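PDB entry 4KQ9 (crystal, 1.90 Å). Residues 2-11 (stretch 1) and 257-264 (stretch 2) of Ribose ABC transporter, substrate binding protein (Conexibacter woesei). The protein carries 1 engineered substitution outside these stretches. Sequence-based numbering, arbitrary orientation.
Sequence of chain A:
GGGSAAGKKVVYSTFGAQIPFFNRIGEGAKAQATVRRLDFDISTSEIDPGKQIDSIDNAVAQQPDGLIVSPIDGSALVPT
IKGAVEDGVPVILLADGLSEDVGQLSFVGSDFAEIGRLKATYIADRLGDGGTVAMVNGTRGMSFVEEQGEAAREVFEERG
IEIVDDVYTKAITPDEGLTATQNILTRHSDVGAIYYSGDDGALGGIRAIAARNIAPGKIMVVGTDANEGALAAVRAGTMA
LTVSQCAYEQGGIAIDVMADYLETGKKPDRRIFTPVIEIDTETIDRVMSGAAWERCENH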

ATOM      1  N   GLY A   2     -29.932  16.715  11.602  1.00 47.86           N
ATOM      2  CA  GLY A   2     -29.487  18.002  12.139  1.00 39.71           C
ATOM      3  C   GLY A   2     -28.055  18.034  12.653  1.00 40.31           C
ATOM      4  O   GLY A   2     -27.543  19.128  12.991  1.00 38.95           O
ATOM      5  N   GLY A   3     -27.379  16.870  12.715  1.00 34.55           N
ATOM      6  CA  GLY A   3     -25.951  16.856  13.112  1.00 30.34           C
ATOM      7  C   GLY A   3     -24.985  17.437  12.062  1.00 30.06           C
ATOM      8  O   GLY A   3     -25.352  17.581  10.901  1.00 27.89           O
ATOM      9  N   SER A   4     -23.756  17.783  12.458  1.00 27.36           N
ATOM     10  CA  SER A   4     -22.790  18.336  11.499  1.00 30.98           C
ATOM     11  C   SER A   4     -21.360  18.047  11.915  1.00 30.01           C
ATOM     12  O   SER A   4     -21.034  18.029  13.114  1.00 28.25           O
ATOM     13  CB  SER A   4     -22.977  19.858  11.416  1.00 33.96           C
ATOM     14  OG  SER A   4     -21.908  20.470  10.726  1.00 37.89           O
ATOM     15  N   ALA A   5     -20.501  17.829  10.918  1.00 27.43           N
ATOM     16  CA  ALA A   5     -19.092  17.627  11.145  1.00 29.42           C
ATOM     17  C   ALA A   5     -18.316  18.980  11.147  1.00 31.07           C
ATOM     18  O   ALA A   5     -17.191  19.032  11.640  1.00 27.09           O
ATOM     19  CB  ALA A   5     -18.550  16.679  10.074  1.00 29.08           C
ATOM     20  N   ALA A   6     -18.942  20.060  10.619  1.00 35.77           N
ATOM     21  CA  ALA A   6     -18.312  21.425  10.524  1.00 36.78           C
ATOM     22  C   ALA A   6     -17.728  21.851  11.842  1.00 34.35           C
ATOM     23  O   ALA A   6     -18.413  21.789  12.827  1.00 36.41           O
ATOM     24  CB  ALA A   6     -19.332  22.462  10.083  1.00 37.37           C
ATOM     25  N   GLY A   7     -16.458  22.238  11.886  1.00 34.48           N
ATOM     26  CA  GLY A   7     -15.816  22.650  13.144  1.00 31.71           C
ATOM     27  C   GLY A   7     -15.144  21.577  13.970  1.00 32.88           C
ATOM     28  O   GLY A   7     -14.154  21.846  14.687  1.00 29.02           O
ATOM     29  N   LYS A   8     -15.613  20.332  13.844  1.00 31.35           N
ATOM     30  CA  LYS A   8     -15.006  19.217  14.587  1.00 28.18           C
ATOM     31  C   LYS A   8     -13.508  19.166  14.354  1.00 25.87           C
ATOM     32  O   LYS A   8     -13.052  19.377  13.219  1.00 22.55           O
ATOM     33  CB  LYS A   8     -15.607  17.868  14.138  1.00 31.37           C
ATOM     34  CG  LYS A   8     -17.091  17.733  14.296  1.00 32.79           C
ATOM     35  CD  LYS A   8     -17.499  17.594  15.740  1.00 35.91           C
ATOM     36  CE  LYS A   8     -19.018  17.610  15.790  1.00 39.37           C
ATOM     37  NZ  LYS A   8     -19.406  17.709  17.208  1.00 43.56           N
ATOM     38  N   LYS A   9     -12.758  18.912  15.434  1.00 24.45           N
ATOM     39  CA  LYS A   9     -11.324  18.863  15.436  1.00 24.23           C
ATOM     40  C   LYS A   9     -10.901  17.402  15.197  1.00 25.32           C
ATOM     41  O   LYS A   9     -11.252  16.485  15.948  1.00 23.54           O
ATOM     42  CB  LYS A   9     -10.759  19.316  16.777  1.00 25.60           C
ATOM     43  N   VAL A  10     -10.164  17.185  14.120  1.00 24.15           N
ATOM     44  CA  VAL A  10      -9.624  15.881  13.815  1.00 20.76           C
ATOM     45  C   VAL A  10      -8.167  16.022  13.522  1.00 21.35           C
ATOM     46  O   VAL A  10      -7.762  16.973  12.840  1.00 23.02           O
ATOM     47  CB  VAL A  10     -10.311  15.338  12.581  1.00 20.59           C
ATOM     48  CG1 VAL A  10      -9.608  14.061  12.070  1.00 20.92           C
ATOM     49  CG2 VAL A  10     -11.777  15.117  12.886  1.00 22.04           C
ATOM     50  N   VAL A  11      -7.406  15.053  13.996  1.00 22.93           N
ATOM     51  CA  VAL A  11      -6.001  14.991  13.788  1.00 24.40           C
ATOM     52  C   VAL A  11      -5.607  13.701  13.080  1.00 25.38           C
ATOM     53  O   VAL A  11      -6.083  12.635  13.461  1.00 22.78           O
ATOM     54  CB  VAL A  11      -5.291  14.997  15.118  1.00 25.63           C
ATOM     55  CG1 VAL A  11      -3.799  14.829  14.908  1.00 26.78           C
ATOM     56  CG2 VAL A  11      -5.567  16.337  15.836  1.00 28.45           C
TER
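Stretch 2 257-264: VMADYLET

Stretch 2 is the continuation of a helix that begins earlier in the chain. It lies against the loop, the two ends of the type II turn, Ala5 and Lys8, and, in the strand, Val10 of stretch 1. The two segments run in opposite senses: Met258 is near Val10, where the CA atoms are 8.5 Å apart, and Glu263 is near Ser4, where they are 4.3 Å apart. The helix therefore stands off from the strand and comes close to the loop. No direct hydrogen bond joins the stretches.

Val257 makes no contact, but its O accepts the helical bond from Tyr261 N. Met258 is modelled as selenomethionine, and its CA-to-CB bond points toward stretch 1. Its CG lies 4.0 Å from Val10 CG2. Ala259 meets Ala5: Ala5 CB is 3.7 Å from Ala259 CB and 3.5 Å from Ala259 O. The CA-to-CB bond of Asp260 points away, and Tyr261 is out of reach.

Leu262 is one helical turn after Met258 and has the largest covered area of the contact. Its CD1 is 3.5 Å from Lys8 CB and 4.0 Å from Val10 CG2. Its CB is 4.5 Å from Ala5 CB. The lysine thus contributes the aliphatic base of its side chain here. Water 2 donates to Leu262 O at 2.8 Å and accepts a weak bond from Ser4 N at 3.4 Å.

The CA-to-CB bond of Glu263 points sideways, and its CB is 4.0 Å from Ala5 N. Its carbonyl O receives a CA-H...O contact from Gly3 CA at 3.4 Å. Water 1 bridges the same pair, accepting from Gly3 N at 2.8 Å and donating to Glu263 O at 3.0 Å. A CB on Gly3 would clash with Glu263 O. The CA-to-CB bond of Thr264 points away; its OG1 bonds back to Asp260 O at 2.9 Å.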

ATOM      1  N   VAL A 257     -15.246   9.115   6.008  1.00 14.19           N
ATOM      2  CA  VAL A 257     -15.679   8.208   7.040  1.00 14.60           C
ATOM      3  C   VAL A 257     -15.787   8.910   8.404  1.00 15.47           C
ATOM      4  O   VAL A 257     -16.774   8.867   9.051  1.00 14.81           O
ATOM      5  CB  VAL A 257     -14.775   6.978   7.088  1.00 13.72           C
ATOM      6  CG1 VAL A 257     -15.161   6.105   8.234  1.00 14.40           C
ATOM      7  CG2 VAL A 257     -14.918   6.219   5.791  1.00 14.34           C
HETATM    8  N   MSE A 258     -14.744   9.564   8.801  1.00 14.26           N
HETATM    9  CA  MSE A 258     -14.767  10.282  10.041  1.00 15.56           C
HETATM   10  C   MSE A 258     -15.798  11.365  10.041  1.00 16.55           C
HETATM   11  O   MSE A 258     -16.559  11.463  11.011  1.00 16.63           O
HETATM   12  CB  MSE A 258     -13.407  10.889  10.342  1.00 17.80           C
HETATM   13  CG  MSE A 258     -13.355  11.688  11.638  1.00 19.60           C
HETATM   14 SE   MSE A 258     -13.476  10.442  13.179  0.80 29.49          SE
HETATM   15  CE  MSE A 258     -11.669   9.786  13.148  1.00 21.58           C
ATOM     16  N   ALA A 259     -15.878  12.191   9.004  1.00 15.08           N
ATOM     17  CA  ALA A 259     -16.892  13.273   9.025  1.00 16.72           C
ATOM     18  C   ALA A 259     -18.347  12.745   9.026  1.00 17.02           C
ATOM     19  O   ALA A 259     -19.204  13.273   9.763  1.00 15.79           O
ATOM     20  CB  ALA A 259     -16.664  14.271   7.919  1.00 16.68           C
ATOM     21  N   ASP A 260     -18.622  11.653   8.320  1.00 17.69           N
ATOM     22  CA  ASP A 260     -19.952  11.098   8.345  1.00 17.86           C
ATOM     23  C   ASP A 260     -20.272  10.564   9.750  1.00 19.13           C
ATOM     24  O   ASP A 260     -21.421  10.702  10.218  1.00 19.89           O
ATOM     25  CB  ASP A 260     -20.171   9.955   7.349  1.00 17.62           C
ATOM     26  CG  ASP A 260     -20.222  10.402   5.886  1.00 22.65           C
ATOM     27  OD1 ASP A 260     -20.389  11.607   5.585  1.00 22.70           O
ATOM     28  OD2 ASP A 260     -20.098   9.510   5.004  1.00 22.79           O
ATOM     29  N   TYR A 261     -19.323   9.882  10.384  1.00 18.44           N
ATOM     30  CA  TYR A 261     -19.542   9.415  11.754  1.00 18.00           C
ATOM     31  C   TYR A 261     -19.782  10.596  12.735  1.00 19.95           C
ATOM     32  O   TYR A 261     -20.722  10.534  13.579  1.00 20.73           O
ATOM     33  CB  TYR A 261     -18.387   8.600  12.248  1.00 16.36           C
ATOM     34  CG  TYR A 261     -18.483   8.143  13.666  1.00 17.59           C
ATOM     35  CD1 TYR A 261     -19.398   7.204  14.006  1.00 19.23           C
ATOM     36  CD2 TYR A 261     -17.608   8.616  14.673  1.00 20.49           C
ATOM     37  CE1 TYR A 261     -19.522   6.751  15.289  1.00 20.83           C
ATOM     38  CE2 TYR A 261     -17.740   8.181  15.992  1.00 23.78           C
ATOM     39  CZ  TYR A 261     -18.706   7.222  16.269  1.00 24.71           C
ATOM     40  OH  TYR A 261     -18.875   6.644  17.510  1.00 32.14           O
ATOM     41  N   LEU A 262     -18.958  11.631  12.659  1.00 18.56           N
ATOM     42  CA  LEU A 262     -19.160  12.810  13.541  1.00 22.39           C
ATOM     43  C   LEU A 262     -20.508  13.516  13.281  1.00 24.26           C
ATOM     44  O   LEU A 262     -21.110  14.075  14.194  1.00 23.33           O
ATOM     45  CB  LEU A 262     -18.027  13.767  13.441  1.00 24.34           C
ATOM     46  CG  LEU A 262     -16.662  13.287  13.925  1.00 27.80           C
ATOM     47  CD1 LEU A 262     -15.640  14.386  13.638  1.00 25.82           C
ATOM     48  CD2 LEU A 262     -16.597  12.863  15.381  1.00 29.68           C
ATOM     49  N   GLU A 263     -21.035  13.392  12.078  1.00 24.06           N
ATOM     50  CA  GLU A 263     -22.271  14.041  11.711  1.00 26.19           C
ATOM     51  C   GLU A 263     -23.528  13.250  12.116  1.00 23.17           C
ATOM     52  O   GLU A 263     -24.527  13.840  12.501  1.00 24.38           O
ATOM     53  CB  GLU A 263     -22.211  14.231  10.206  1.00 28.37           C
ATOM     54  CG  GLU A 263     -23.443  14.757   9.549  1.00 34.42           C
ATOM     55  CD  GLU A 263     -23.181  15.038   8.073  1.00 37.54           C
ATOM     56  OE1 GLU A 263     -22.175  15.747   7.732  1.00 37.31           O
ATOM     57  OE2 GLU A 263     -23.973  14.525   7.271  1.00 38.56           O
ATOM     58  N   THR A 264     -23.463  11.916  12.049  1.00 20.71           N
ATOM     59  CA  THR A 264     -24.633  11.073  12.166  1.00 20.70           C
ATOM     60  C   THR A 264     -24.605  10.126  13.380  1.00 20.92           C
ATOM     61  O   THR A 264     -25.631   9.539  13.715  1.00 22.03           O
ATOM     62  CB  THR A 264     -24.799  10.206  10.925  1.00 21.76           C
ATOM     63  OG1 THR A 264     -23.794   9.183  10.918  1.00 20.78           O
ATOM     64  CG2 THR A 264     -24.694  11.053   9.607  1.00 23.07           C
TER
HETATM   65  O   HOH W   1     -27.531  14.095  12.427  1.00 35.71           O
HETATM   66  O   HOH W   2     -22.834  15.983  15.194  1.00 29.44           O